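Local coordinates for secreted protein (Streptomyces lividans TK24, PDB 5LXZ) that probably works as a mononuclear copper-radical oxidase of the galactose oxidase-like family AA5, with its catalytic copper seated on a Kelch beta-propeller, at residues A[299-304]-A[309-314]; A[313-318]-A[323-328]; A[249-254]-A[259-264]. The protein carries 1 engineered substitution. All coordinates share one frame; numbering follows the deposited sequence.

Interaction 1 of 3, residues A[299-304]-A[309-314]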
ATOM      1  N   PRO A 299       0.371  -2.612  -6.352  1.00  5.42           N
ATOM      2  CA  PRO A 299       1.707  -2.468  -6.923  1.00  5.21           C
ATOM      3  C   PRO A 299       2.301  -1.141  -6.544  1.00  5.18           C
ATOM      4  O   PRO A 299       1.648  -0.122  -6.592  1.00  5.46           O
ATOM      5  CB  PRO A 299       1.496  -2.569  -8.428  1.00  5.23           C
ATOM      6  CG  PRO A 299       0.070  -2.067  -8.585  1.00  5.25           C
ATOM      7  CD  PRO A 299      -0.690  -2.518  -7.381  1.00  5.49           C
ATOM      8  N   ALA A 300       3.563  -1.119  -6.138  1.00  5.03           N
ATOM      9  CA  ALA A 300       4.211   0.126  -5.767  1.00  5.21           C
ATOM     10  C   ALA A 300       4.658   0.881  -7.005  1.00  5.39           C
ATOM     11  O   ALA A 300       5.694   0.562  -7.577  1.00  5.61           O
ATOM     12  CB  ALA A 300       5.381  -0.156  -4.848  1.00  5.61           C
ATOM     13  N   LEU A 301       3.855   1.866  -7.411  1.00  5.18           N
ATOM     14  CA  LEU A 301       4.011   2.568  -8.685  1.00  5.43           C
ATOM     15  C   LEU A 301       4.268   4.051  -8.413  1.00  5.69           C
ATOM     16  O   LEU A 301       3.392   4.736  -7.889  1.00  6.78           O
ATOM     17  CB  LEU A 301       2.750   2.437  -9.520  1.00  5.42           C
ATOM     18  CG  LEU A 301       2.338   1.016  -9.882  1.00  5.84           C
ATOM     19  CD1 LEU A 301       1.003   1.032 -10.627  1.00  6.29           C
ATOM     20  CD2 LEU A 301       3.380   0.328 -10.746  1.00  6.11           C
ATOM     21  N   PHE A 302       5.416   4.531  -8.848  1.00  5.80           N
ATOM     22  CA  PHE A 302       5.833   5.912  -8.550  1.00  5.83           C
ATOM     23  C   PHE A 302       6.083   6.676  -9.837  1.00  5.96           C
ATOM     24  O   PHE A 302       6.730   6.166 -10.753  1.00  6.19           O
ATOM     25  CB  PHE A 302       7.133   5.898  -7.764  1.00  6.31           C
ATOM     26  CG  PHE A 302       6.987   5.404  -6.336  1.00  6.84           C
ATOM     27  CD1 PHE A 302       6.961   4.071  -6.047  1.00  7.26           C
ATOM     28  CD2 PHE A 302       6.866   6.299  -5.298  1.00  7.54           C
ATOM     29  CE1 PHE A 302       6.802   3.640  -4.738  1.00  7.77           C
ATOM     30  CE2 PHE A 302       6.736   5.882  -4.002  1.00  8.27           C
ATOM     31  CZ  PHE A 302       6.672   4.546  -3.727  1.00  8.04           C
ATOM     32  N   LEU A 303       5.694   7.951  -9.852  1.00  6.34           N
ATOM     33  CA  LEU A 303       5.997   8.792 -10.997  1.00  6.83           C
ATOM     34  C   LEU A 303       7.448   9.229 -10.989  1.00  7.32           C
ATOM     35  O   LEU A 303       7.927   9.863 -10.030  1.00  6.92           O
ATOM     36  CB  LEU A 303       5.085  10.020 -10.982  1.00  6.89           C
ATOM     37  CG  LEU A 303       5.227  10.971 -12.162  1.00  7.56           C
ATOM     38  CD1 LEU A 303       4.785  10.333 -13.465  1.00  8.45           C
ATOM     39  CD2 LEU A 303       4.333  12.178 -11.854  1.00  8.03           C
ATOM     40  N   MET A 304       8.118   9.004 -12.123  1.00  7.13           N
ATOM     41  CA  MET A 304       9.503   9.365 -12.348  1.00  7.85           C
ATOM     42  C   MET A 304       9.591  10.747 -13.030  1.00  8.11           C
ATOM     43  O   MET A 304       8.625  11.230 -13.641  1.00  8.06           O
ATOM     44  CB  MET A 304      10.151   8.338 -13.259  1.00  8.39           C
ATOM     45  CG  MET A 304      10.093   6.928 -12.704  1.00  8.60           C
ATOM     46  SD  MET A 304      10.507   5.661 -13.944  1.00  8.96           S
ATOM     47  CE  MET A 304      12.022   6.286 -14.706  1.00 10.00           C
ATOM     48  N   ILE A 309       6.444   5.535 -15.124  1.00  6.36           N
ATOM     49  CA  ILE A 309       6.117   5.001 -13.822  1.00  6.58           C
ATOM     50  C   ILE A 309       7.121   3.927 -13.446  1.00  6.58           C
ATOM     51  O   ILE A 309       7.352   2.984 -14.226  1.00  6.96           O
ATOM     52  CB  ILE A 309       4.700   4.419 -13.831  1.00  7.15           C
ATOM     53  CG1 ILE A 309       3.639   5.508 -13.844  1.00  7.71           C
ATOM     54  CG2 ILE A 309       4.439   3.483 -12.619  1.00  7.08           C
ATOM     55  CD1 ILE A 309       3.478   6.336 -12.561  1.00  8.78           C
ATOM     56  N   PHE A 310       7.711   4.061 -12.255  1.00  6.15           N
ATOM     57  CA  PHE A 310       8.549   3.044 -11.733  1.00  6.20           C
ATOM     58  C   PHE A 310       7.759   2.087 -10.885  1.00  5.84           C
ATOM     59  O   PHE A 310       7.084   2.508  -9.958  1.00  6.03           O
ATOM     60  CB  PHE A 310       9.677   3.644 -10.896  1.00  6.55           C
ATOM     61  CG  PHE A 310      10.641   2.616 -10.350  1.00  7.62           C
ATOM     62  CD1 PHE A 310      11.294   1.757 -11.225  1.00  8.57           C
ATOM     63  CD2 PHE A 310      10.832   2.460  -9.017  1.00  8.41           C
ATOM     64  CE1 PHE A 310      12.193   0.824 -10.743  1.00  9.26           C
ATOM     65  CE2 PHE A 310      11.744   1.509  -8.528  1.00  8.92           C
ATOM     66  CZ  PHE A 310      12.405   0.712  -9.396  1.00  8.83           C
ATOM     67  N   TYR A 311       7.836   0.812 -11.262  1.00  5.44           N
ATOM     68  CA  TYR A 311       7.273  -0.288 -10.446  1.00  5.48           C
ATOM     69  C   TYR A 311       8.419  -0.897  -9.725  1.00  5.56           C
ATOM     70  O   TYR A 311       9.306  -1.490 -10.347  1.00  5.60           O
ATOM     71  CB  TYR A 311       6.586  -1.287 -11.346  1.00  5.41           C
ATOM     72  CG  TYR A 311       6.151  -2.568 -10.665  1.00  5.34           C
ATOM     73  CD1 TYR A 311       5.383  -2.538  -9.483  1.00  5.51           C
ATOM     74  CD2 TYR A 311       6.450  -3.800 -11.196  1.00  5.38           C
ATOM     75  CE1 TYR A 311       4.957  -3.711  -8.875  1.00  5.54           C
ATOM     76  CE2 TYR A 311       5.970  -4.950 -10.631  1.00  5.66           C
ATOM     77  CZ  TYR A 311       5.230  -4.907  -9.463  1.00  5.63           C
ATOM     78  OH  TYR A 311       4.712  -6.020  -8.859  1.00  6.48           O
ATOM     79  N   SER A 312       8.367  -0.869  -8.392  1.00  5.67           N
ATOM     80  CA  SER A 312       9.492  -1.339  -7.601  1.00  6.00           C
ATOM     81  C   SER A 312       9.469  -2.864  -7.467  1.00  6.23           C
ATOM     82  O   SER A 312      10.463  -3.415  -7.013  1.00  6.97           O
ATOM     83  CB  SER A 312       9.479  -0.731  -6.210  1.00  6.17           C
ATOM     84  OG  SER A 312       8.443  -1.313  -5.425  1.00  5.83           O
ATOM     85  N   GLY A 313       8.372  -3.502  -7.809  1.00  5.75           N
ATOM     86  CA  GLY A 313       8.158  -4.917  -7.567  1.00  5.83           C
ATOM     87  C   GLY A 313       7.392  -5.215  -6.288  1.00  5.64           C
ATOM     88  O   GLY A 313       6.819  -6.301  -6.161  1.00  5.68           O
ATOM     89  N   ALA A 314       7.334  -4.270  -5.357  1.00  5.63           N
ATOM     90  CA  ALA A 314       6.606  -4.482  -4.099  1.00  5.54           C
ATOM     91  C   ALA A 314       5.123  -4.502  -4.379  1.00  5.48           C
ATOM     92  O   ALA A 314       4.639  -3.737  -5.237  1.00  5.78           O
ATOM     93  CB  ALA A 314       6.928  -3.388  -3.087  1.00  5.38           C
TER
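Phe302 and Phe310 form a hydrogen-bonded antiparallel pair: Phe302 N donates to Phe310 O at 2.8 Å, and Phe310 N returns the bond to Phe302 O. The non-hydrogen-bonded pairs Leu301–Tyr311 and Leu303–Ile309 flank it, and CA-H groups of Leu301 and Ile309 point at the same two carbonyl oxygens. On the face shared by these four side chains, Leu301 runs slantwise past Tyr311, its CD2 3.6 Å from Tyr311 CB and also close to CD1 of the ring. Ile309 CG2 also packs on Leu301, 3.7 Å from Leu301 CB and close to CD2. Ile309 CG1 stands opposite its own carbonyl carbon (chi1 -74°), which carries CD1 back against the Phe302 carbonyl. Pro299 CB reaches Tyr311 CE1 at 3.7 Å. At the turn end, Met304 slants over Phe310, its SD 3.7 Å from Phe310 CB.

Past the regular strands the antiparallel pattern runs on through Ser312 N, bonded to Ala300 O at 3.1 Å, then shifts: Ala300 N bonds to Ala314 O at 3.0 Å. An ST turn bends the chain between these two bonds: Ser312 OG accepts from Ala314 N at 3.2 Å, while Gly313 N sits over the centre of the Tyr311 ring. Thr354 OG1 also bonds to Ser312 OG, and Gly324 O holds Tyr311 OH. This buried hairpin joins the first two strands of a four-stranded propeller blade. Strand 328-330 continues the sheet beyond 309-311; Val262 of strand 259-262 packs on Pro299 and Leu301, and Thr354 of strand 353-356 on Ala300 and Phe302.

Interaction 2 of 3, residues A[313-318]-A[323-328]. With ACT (acetate ion), chain E.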
ATOM      1  N   GLY A 313       8.372  -3.502  -7.809  1.00  5.75           N
ATOM      2  CA  GLY A 313       8.158  -4.917  -7.567  1.00  5.83           C
ATOM      3  C   GLY A 313       7.392  -5.215  -6.288  1.00  5.64           C
ATOM      4  O   GLY A 313       6.819  -6.301  -6.161  1.00  5.68           O
ATOM      5  N   ALA A 314       7.334  -4.270  -5.357  1.00  5.63           N
ATOM      6  CA  ALA A 314       6.606  -4.482  -4.099  1.00  5.54           C
ATOM      7  C   ALA A 314       5.123  -4.502  -4.379  1.00  5.48           C
ATOM      8  O   ALA A 314       4.639  -3.737  -5.237  1.00  5.78           O
ATOM      9  CB  ALA A 314       6.928  -3.388  -3.087  1.00  5.38           C
ATOM     10  N   ASN A 315       4.404  -5.390  -3.715  1.00  5.64           N
ATOM     11  CA  ASN A 315       2.978  -5.581  -3.994  1.00  5.60           C
ATOM     12  C   ASN A 315       2.356  -6.387  -2.875  1.00  5.98           C
ATOM     13  O   ASN A 315       3.069  -6.928  -2.068  1.00  6.23           O
ATOM     14  CB  ASN A 315       2.778  -6.343  -5.325  1.00  5.95           C
ATOM     15  CG  ASN A 315       3.239  -7.786  -5.261  1.00  6.53           C
ATOM     16  OD1 ASN A 315       2.460  -8.663  -4.963  1.00  6.17           O
ATOM     17  ND2 ASN A 315       4.532  -8.022  -5.463  1.00  6.45           N
ATOM     18  N   ALA A 316       1.042  -6.428  -2.834  1.00  6.25           N
ATOM     19  CA  ALA A 316       0.294  -7.124  -1.774  1.00  6.75           C
ATOM     20  C   ALA A 316      -0.177  -8.505  -2.197  1.00  7.99           C
ATOM     21  O   ALA A 316      -0.880  -9.180  -1.427  1.00  9.64           O
ATOM     22  CB  ALA A 316      -0.874  -6.274  -1.290  1.00  7.06           C
ATOM     23  N   GLY A 317       0.232  -8.944  -3.374  1.00  7.49           N
ATOM     24  CA  GLY A 317      -0.035 -10.285  -3.863  1.00  7.66           C
ATOM     25  C   GLY A 317      -1.240 -10.412  -4.768  1.00  7.75           C
ATOM     26  O   GLY A 317      -1.774  -9.421  -5.273  1.00  7.79           O
ATOM     27  N   TYR A 318      -1.642 -11.660  -5.002  1.00  7.66           N
ATOM     28  CA  TYR A 318      -2.664 -12.057  -5.972  1.00  8.25           C
ATOM     29  C   TYR A 318      -2.157 -12.018  -7.401  1.00  7.90           C
ATOM     30  O   TYR A 318      -1.157 -11.365  -7.717  1.00  8.23           O
ATOM     31  CB  TYR A 318      -3.989 -11.300  -5.827  1.00  9.07           C
ATOM     32  CG  TYR A 318      -4.644 -11.520  -4.493  1.00 10.70           C
ATOM     33  CD1 TYR A 318      -5.386 -12.671  -4.268  1.00 11.80           C
ATOM     34  CD2 TYR A 318      -4.525 -10.601  -3.457  1.00 12.64           C
ATOM     35  CE1 TYR A 318      -5.983 -12.909  -3.050  1.00 13.40           C
ATOM     36  CE2 TYR A 318      -5.141 -10.820  -2.235  1.00 13.73           C
ATOM     37  CZ  TYR A 318      -5.841 -12.006  -2.041  1.00 15.04           C
ATOM     38  OH  TYR A 318      -6.457 -12.256  -0.807  1.00 19.54           O
ATOM     39  N   VAL A 323       3.702 -12.741 -14.166  1.00 12.20           N
ATOM     40  CA  VAL A 323       3.266 -11.577 -14.889  1.00 12.58           C
ATOM     41  C   VAL A 323       3.307 -10.459 -13.864  1.00 10.72           C
ATOM     42  O   VAL A 323       2.668 -10.543 -12.813  1.00 11.26           O
ATOM     43  CB  VAL A 323       1.822 -11.697 -15.411  1.00 13.56           C
ATOM     44  CG1 VAL A 323       1.408 -10.433 -16.120  1.00 14.40           C
ATOM     45  CG2 VAL A 323       1.704 -12.924 -16.319  1.00 14.93           C
ATOM     46  N   GLY A 324       3.997  -9.381 -14.195  1.00  9.53           N
ATOM     47  CA  GLY A 324       3.978  -8.205 -13.356  1.00  8.94           C
ATOM     48  C   GLY A 324       4.703  -8.329 -12.042  1.00  8.36           C
ATOM     49  O   GLY A 324       4.366  -7.656 -11.075  1.00  7.78           O
ATOM     50  N   ARG A 325       5.665  -9.241 -11.976  1.00  8.14           N
ATOM     51  CA  ARG A 325       6.384  -9.483 -10.782  1.00  8.59           C
ATOM     52  C   ARG A 325       7.795  -8.943 -10.848  1.00  7.93           C
ATOM     53  O   ARG A 325       8.522  -9.014  -9.857  1.00  9.10           O
ATOM     54  CB  ARG A 325       6.407 -10.989 -10.456  1.00  9.47           C
ATOM     55  CG  ARG A 325       5.043 -11.542 -10.245  1.00 11.12           C
ATOM     56  CD  ARG A 325       4.572 -11.278  -8.870  1.00 12.16           C
ATOM     57  NE  ARG A 325       3.313 -11.972  -8.604  1.00 13.18           N
ATOM     58  CZ  ARG A 325       2.805 -12.131  -7.384  1.00 12.97           C
ATOM     59  NH1 ARG A 325       3.503 -11.774  -6.337  1.00 10.69           N
ATOM     60  NH2 ARG A 325       1.630 -12.747  -7.231  1.00 12.67           N
ATOM     61  N   THR A 326       8.209  -8.466 -12.013  1.00  7.80           N
ATOM     62  CA  THR A 326       9.602  -7.945 -12.145  1.00  7.95           C
ATOM     63  C   THR A 326       9.566  -6.409 -12.016  1.00  7.15           C
ATOM     64  O   THR A 326       8.757  -5.785 -12.706  1.00  6.51           O
ATOM     65  CB  THR A 326      10.184  -8.301 -13.505  1.00  9.07           C
ATOM     66  OG1 THR A 326      10.064  -9.735 -13.702  1.00 10.28           O
ATOM     67  CG2 THR A 326      11.651  -7.979 -13.550  1.00 10.02           C
ATOM     68  N   PRO A 327      10.447  -5.810 -11.211  1.00  6.67           N
ATOM     69  CA  PRO A 327      10.548  -4.337 -11.219  1.00  6.63           C
ATOM     70  C   PRO A 327      10.829  -3.806 -12.603  1.00  6.58           C
ATOM     71  O   PRO A 327      11.456  -4.430 -13.431  1.00  6.55           O
ATOM     72  CB  PRO A 327      11.740  -4.048 -10.317  1.00  7.01           C
ATOM     73  CG  PRO A 327      11.937  -5.265  -9.505  1.00  7.65           C
ATOM     74  CD  PRO A 327      11.484  -6.412 -10.345  1.00  7.42           C
ATOM     75  N   GLY A 328      10.393  -2.585 -12.847  1.00  6.35           N
ATOM     76  CA  GLY A 328      10.692  -1.985 -14.130  1.00  6.42           C
ATOM     77  C   GLY A 328      10.072  -0.610 -14.288  1.00  6.62           C
ATOM     78  O   GLY A 328       9.396  -0.104 -13.431  1.00  7.02           O
TER
HETATM   79  C   ACT E 704       6.297 -10.090 -17.166  1.00 42.49           C
HETATM   80  O   ACT E 704       5.182  -9.567 -17.306  1.00 47.28           O
HETATM   81  OXT ACT E 704       6.968  -9.873 -16.137  1.00 41.22           O
HETATM   82  CH3 ACT E 704       6.812 -10.989 -18.256  1.00 43.81           C
HETATM   83  O   HOH W   1       6.824  -8.555  -7.704  1.00  8.90           O
HETATM   84  O   HOH W   2       6.044 -10.548  -5.947  1.00  8.73           O
HETATM   85  O   HOH W   3       0.234 -13.805  -4.419  1.00 16.61           O
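Arg325 reaches back along the loop until its guanidinium stands almost perpendicular to the Asn315 amide, the two planes 89° apart. Arg325 NH1 approaches Asn315 OD1 obliquely at 3.6 Å, and no hydrogen bond joins them directly. Water carries the polar link instead: one molecule accepts from Asn315 ND2 at 3.0 Å and from Arg325 NH1 at 2.8 Å, lying in the guanidinium plane at its edge. A second water, also in that plane but beside NH2, accepts from Tyr318 N and, weakly, from Arg325 NH2. Arg325 NH2 also comes within 3.1 Å of Tyr318 O, but at an angle too poor for a hydrogen bond. A bend at chi2 (-82°), followed by an extended outer chain, brings the guanidinium to this position.

Asn315 is set from its own side of the loop. With CG lodged between the backbone N and the carbonyl carbon (chi1 68°), ND2 donates to Gly313 O at 2.9 Å, the acceptor lying in the amide plane, and OD1 takes a weak bond from Gly317 N. Nearer the strands, a third water donates to Gly313 O at 2.7 Å and to Arg325 O, bridging the two backbones.

The loop links strands 309-311 and 328-330 of a Kelch blade, and the Tyr318 side chain is about 8 Å from a copper ion. Glu350 forms a salt bridge with Arg325 NH1, and Pro320 O accepts from Arg325 NE. One cation thus gathers a carboxylate, a backbone carbonyl and waters. The contact is chiefly polar and runs through water, and the arginine's charge is probably balanced by Glu350.

Interaction 3 of 3, residues A[249-254]-A[259-264]. With EDO (1,2-ethanediol), chain P.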
ATOM      1  N   PRO A 249      -6.583  -1.800  -5.239  1.00  6.30           N
ATOM      2  CA  PRO A 249      -5.911  -1.137  -6.346  1.00  6.31           C
ATOM      3  C   PRO A 249      -4.826  -0.137  -5.857  1.00  6.09           C
ATOM      4  O   PRO A 249      -4.910   0.392  -4.736  1.00  6.06           O
ATOM      5  CB  PRO A 249      -7.047  -0.383  -7.005  1.00  6.38           C
ATOM      6  CG  PRO A 249      -7.833   0.086  -5.859  1.00  6.28           C
ATOM      7  CD  PRO A 249      -7.790  -1.056  -4.850  1.00  6.42           C
ATOM      8  N   THR A 250      -3.843   0.122  -6.726  1.00  5.92           N
ATOM      9  CA  THR A 250      -3.018   1.314  -6.521  1.00  6.04           C
ATOM     10  C   THR A 250      -3.572   2.450  -7.326  1.00  6.07           C
ATOM     11  O   THR A 250      -3.900   2.269  -8.495  1.00  6.17           O
ATOM     12  CB  THR A 250      -1.564   1.044  -6.913  1.00  6.29           C
ATOM     13  OG1 THR A 250      -0.995   0.258  -5.857  1.00  6.51           O
ATOM     14  CG2 THR A 250      -0.730   2.300  -7.046  1.00  6.48           C
ATOM     15  N   LEU A 251      -3.649   3.623  -6.682  1.00  6.33           N
ATOM     16  CA  LEU A 251      -3.923   4.887  -7.356  1.00  6.89           C
ATOM     17  C   LEU A 251      -2.661   5.711  -7.331  1.00  6.89           C
ATOM     18  O   LEU A 251      -2.088   5.898  -6.250  1.00  7.50           O
ATOM     19  CB  LEU A 251      -5.023   5.628  -6.617  1.00  7.05           C
ATOM     20  CG  LEU A 251      -6.458   5.338  -7.073  1.00  8.52           C
ATOM     21  CD1 LEU A 251      -6.851   3.918  -7.059  1.00  9.33           C
ATOM     22  CD2 LEU A 251      -7.404   6.188  -6.202  1.00  8.81           C
ATOM     23  N   THR A 252      -2.201   6.177  -8.462  1.00  7.09           N
ATOM     24  CA  THR A 252      -0.944   6.924  -8.519  1.00  7.54           C
ATOM     25  C   THR A 252      -1.045   8.065  -9.523  1.00  7.58           C
ATOM     26  O   THR A 252      -1.655   7.928 -10.569  1.00  7.26           O
ATOM     27  CB  THR A 252       0.234   5.949  -8.802  1.00  8.30           C
ATOM     28  OG1 THR A 252       1.470   6.590  -8.478  1.00  9.34           O
ATOM     29  CG2 THR A 252       0.255   5.426 -10.178  1.00  8.80           C
ATOM     30  N   THR A 253      -0.470   9.201  -9.176  1.00  7.10           N
ATOM     31  CA  THR A 253      -0.559  10.393 -10.044  1.00  7.67           C
ATOM     32  C   THR A 253       0.376  10.328 -11.222  1.00  7.68           C
ATOM     33  O   THR A 253       1.556   9.972 -11.067  1.00  8.12           O
ATOM     34  CB  THR A 253      -0.175  11.597  -9.210  1.00  8.30           C
ATOM     35  OG1 THR A 253      -1.064  11.668  -8.076  1.00  8.96           O
ATOM     36  CG2 THR A 253      -0.235  12.876 -10.026  1.00  8.75           C
ATOM     37  N   LEU A 254      -0.147  10.657 -12.388  1.00  7.42           N
ATOM     38  CA  LEU A 254       0.639  10.713 -13.614  1.00  7.68           C
ATOM     39  C   LEU A 254       1.185  12.139 -13.858  1.00  7.96           C
ATOM     40  O   LEU A 254       0.884  13.080 -13.139  1.00  8.51           O
ATOM     41  CB  LEU A 254      -0.223  10.251 -14.791  1.00  8.57           C
ATOM     42  CG  LEU A 254      -0.752   8.817 -14.698  1.00  9.34           C
ATOM     43  CD1 LEU A 254      -1.651   8.528 -15.902  1.00 10.49           C
ATOM     44  CD2 LEU A 254       0.375   7.800 -14.666  1.00 10.57           C
ATOM     45  N   ILE A 259      -5.073  10.575 -12.352  1.00  7.60           N
ATOM     46  CA  ILE A 259      -4.790   9.466 -11.427  1.00  7.29           C
ATOM     47  C   ILE A 259      -5.036   8.123 -12.069  1.00  6.81           C
ATOM     48  O   ILE A 259      -6.132   7.839 -12.543  1.00  7.11           O
ATOM     49  CB  ILE A 259      -5.626   9.560 -10.158  1.00  7.32           C
ATOM     50  CG1 ILE A 259      -5.593  10.964  -9.544  1.00  8.29           C
ATOM     51  CG2 ILE A 259      -5.221   8.465  -9.169  1.00  7.68           C
ATOM     52  CD1 ILE A 259      -4.221  11.467  -9.179  1.00  8.99           C
ATOM     53  N   LEU A 260      -3.979   7.326 -12.146  1.00  6.53           N
ATOM     54  CA  LEU A 260      -4.039   6.001 -12.696  1.00  6.95           C
ATOM     55  C   LEU A 260      -4.465   5.006 -11.613  1.00  6.84           C
ATOM     56  O   LEU A 260      -3.844   4.955 -10.551  1.00  6.83           O
ATOM     57  CB  LEU A 260      -2.694   5.648 -13.293  1.00  7.55           C
ATOM     58  CG  LEU A 260      -2.566   4.271 -13.953  1.00  8.18           C
ATOM     59  CD1 LEU A 260      -3.318   4.182 -15.245  1.00  9.35           C
ATOM     60  CD2 LEU A 260      -1.104   4.007 -14.197  1.00  8.78           C
ATOM     61  N   SER A 261      -5.429   4.169 -11.931  1.00  6.55           N
ATOM     62  CA  SER A 261      -5.858   3.066 -11.056  1.00  6.58           C
ATOM     63  C   SER A 261      -5.481   1.740 -11.707  1.00  6.92           C
ATOM     64  O   SER A 261      -5.816   1.502 -12.870  1.00  6.87           O
ATOM     65  CB  SER A 261      -7.317   3.152 -10.813  1.00  7.44           C
ATOM     66  OG  SER A 261      -7.688   2.084  -9.984  1.00  8.68           O
ATOM     67  N   VAL A 262      -4.727   0.938 -10.953  1.00  6.34           N
ATOM     68  CA  VAL A 262      -4.133  -0.296 -11.420  1.00  6.86           C
ATOM     69  C   VAL A 262      -4.474  -1.440 -10.504  1.00  6.77           C
ATOM     70  O   VAL A 262      -4.341  -1.351  -9.271  1.00  7.00           O
ATOM     71  CB  VAL A 262      -2.607  -0.154 -11.510  1.00  7.16           C
ATOM     72  CG1 VAL A 262      -1.928  -1.382 -12.048  1.00  7.86           C
ATOM     73  CG2 VAL A 262      -2.284   1.025 -12.418  1.00  7.39           C
ATOM     74  N   SER A 263      -4.826  -2.547 -11.145  1.00  6.69           N
ATOM     75  CA  SER A 263      -4.979  -3.836 -10.472  1.00  7.31           C
ATOM     76  C   SER A 263      -6.165  -3.862  -9.528  1.00  7.53           C
ATOM     77  O   SER A 263      -7.118  -3.109  -9.691  1.00  7.52           O
ATOM     78  CB  SER A 263      -3.653  -4.287  -9.831  1.00  7.93           C
ATOM     79  OG  SER A 263      -3.728  -5.698  -9.505  1.00  9.61           O
ATOM     80  N   GLY A 264      -6.145  -4.789  -8.588  1.00  7.25           N
ATOM     81  CA  GLY A 264      -7.230  -5.069  -7.693  1.00  7.68           C
ATOM     82  C   GLY A 264      -7.948  -6.375  -8.029  1.00  8.56           C
ATOM     83  O   GLY A 264      -7.713  -6.976  -9.067  1.00 10.28           O
TER
HETATM   84  C1  EDO P 715      -2.520   2.371  -2.399  1.00 19.36           C
HETATM   85  O1  EDO P 715      -3.412   3.189  -1.624  1.00 21.21           O
HETATM   86  C2  EDO P 715      -1.830   3.218  -3.408  1.00 19.35           C
HETATM   87  O2  EDO P 715      -2.888   4.026  -3.937  1.00 15.27           O
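Leu251 and Ile259 meet at about a right angle on the close-packed face of this hairpin, with Leu251 CB 3.8 Å from Ile259 CG2. Leu251 CD1 extends the other way to Ser261, 3.6 Å from OG. Ile259 also packs on its pair partner Thr253: with chi1 at -48° swinging CG1 away from the carbonyl carbon, CD1 lands 3.4 Å from Thr253 OG1. Leu92 of strand 91-102 and Thr84 of strand 81-85 press on this side from outside.

Beneath the side chains the backbones are regularly paired. Thr250 and Val262 exchange two hydrogen bonds, Thr250 N to Val262 O at 3.0 Å and Val262 N to Thr250 O at 2.9 Å; Thr252 and Leu260 form an equivalent pair. The opposite face, bearing these four residues, has fewer close side-chain contacts between the strands. Its threonine hydroxyls look outward to the neighbouring blade, Thr250 OG1 bonding to Pro299 O and Thr252 OG1 to Leu301 O, while Trp330 touches Leu260 and Val262.

Packing is looser at the partly exposed Leu254, which slants across Leu260 on that second face with its CG 4.0 Å from Leu260 CB. Along the outer edge of strand 250-253, Leu251 N donates to O2 of a bound 1,2-ethanediol at 2.9 Å instead of to another strand. That small molecule, probably from the crystallisation liquor, also bonds to His83 N.

Strands 277-280 and 285-288 follow in order to complete a four-stranded antiparallel blade, and the two strands described here are its first pair. Pro249 directly follows the copper ligand Tyr248, which places this end of the hairpin near the metal site. Such a meander is the repeating unit of the Kelch beta-propeller in this galactose oxidase-like fold.

From the N terminus, interaction 3 comes first, closing the short turn between strands 250-253 and 259-262 in one Kelch blade. The chain then completes that blade and enters the next, where interaction 1 closes the equivalent turn between 301-303 and 309-311. Interaction 2 starts on the last two residues of interaction 1, Gly313 and Ala314, and closes the loop leading to strand 328-330. The three contacts run in series, none enclosing or crossing another. Leu303 of interaction 1 packs on Thr253 and Leu254 of interaction 3, bringing the two blades together near their turns. Tyr311, through N and OH, joins interactions 1 and 2, whereas interactions 2 and 3 do not touch.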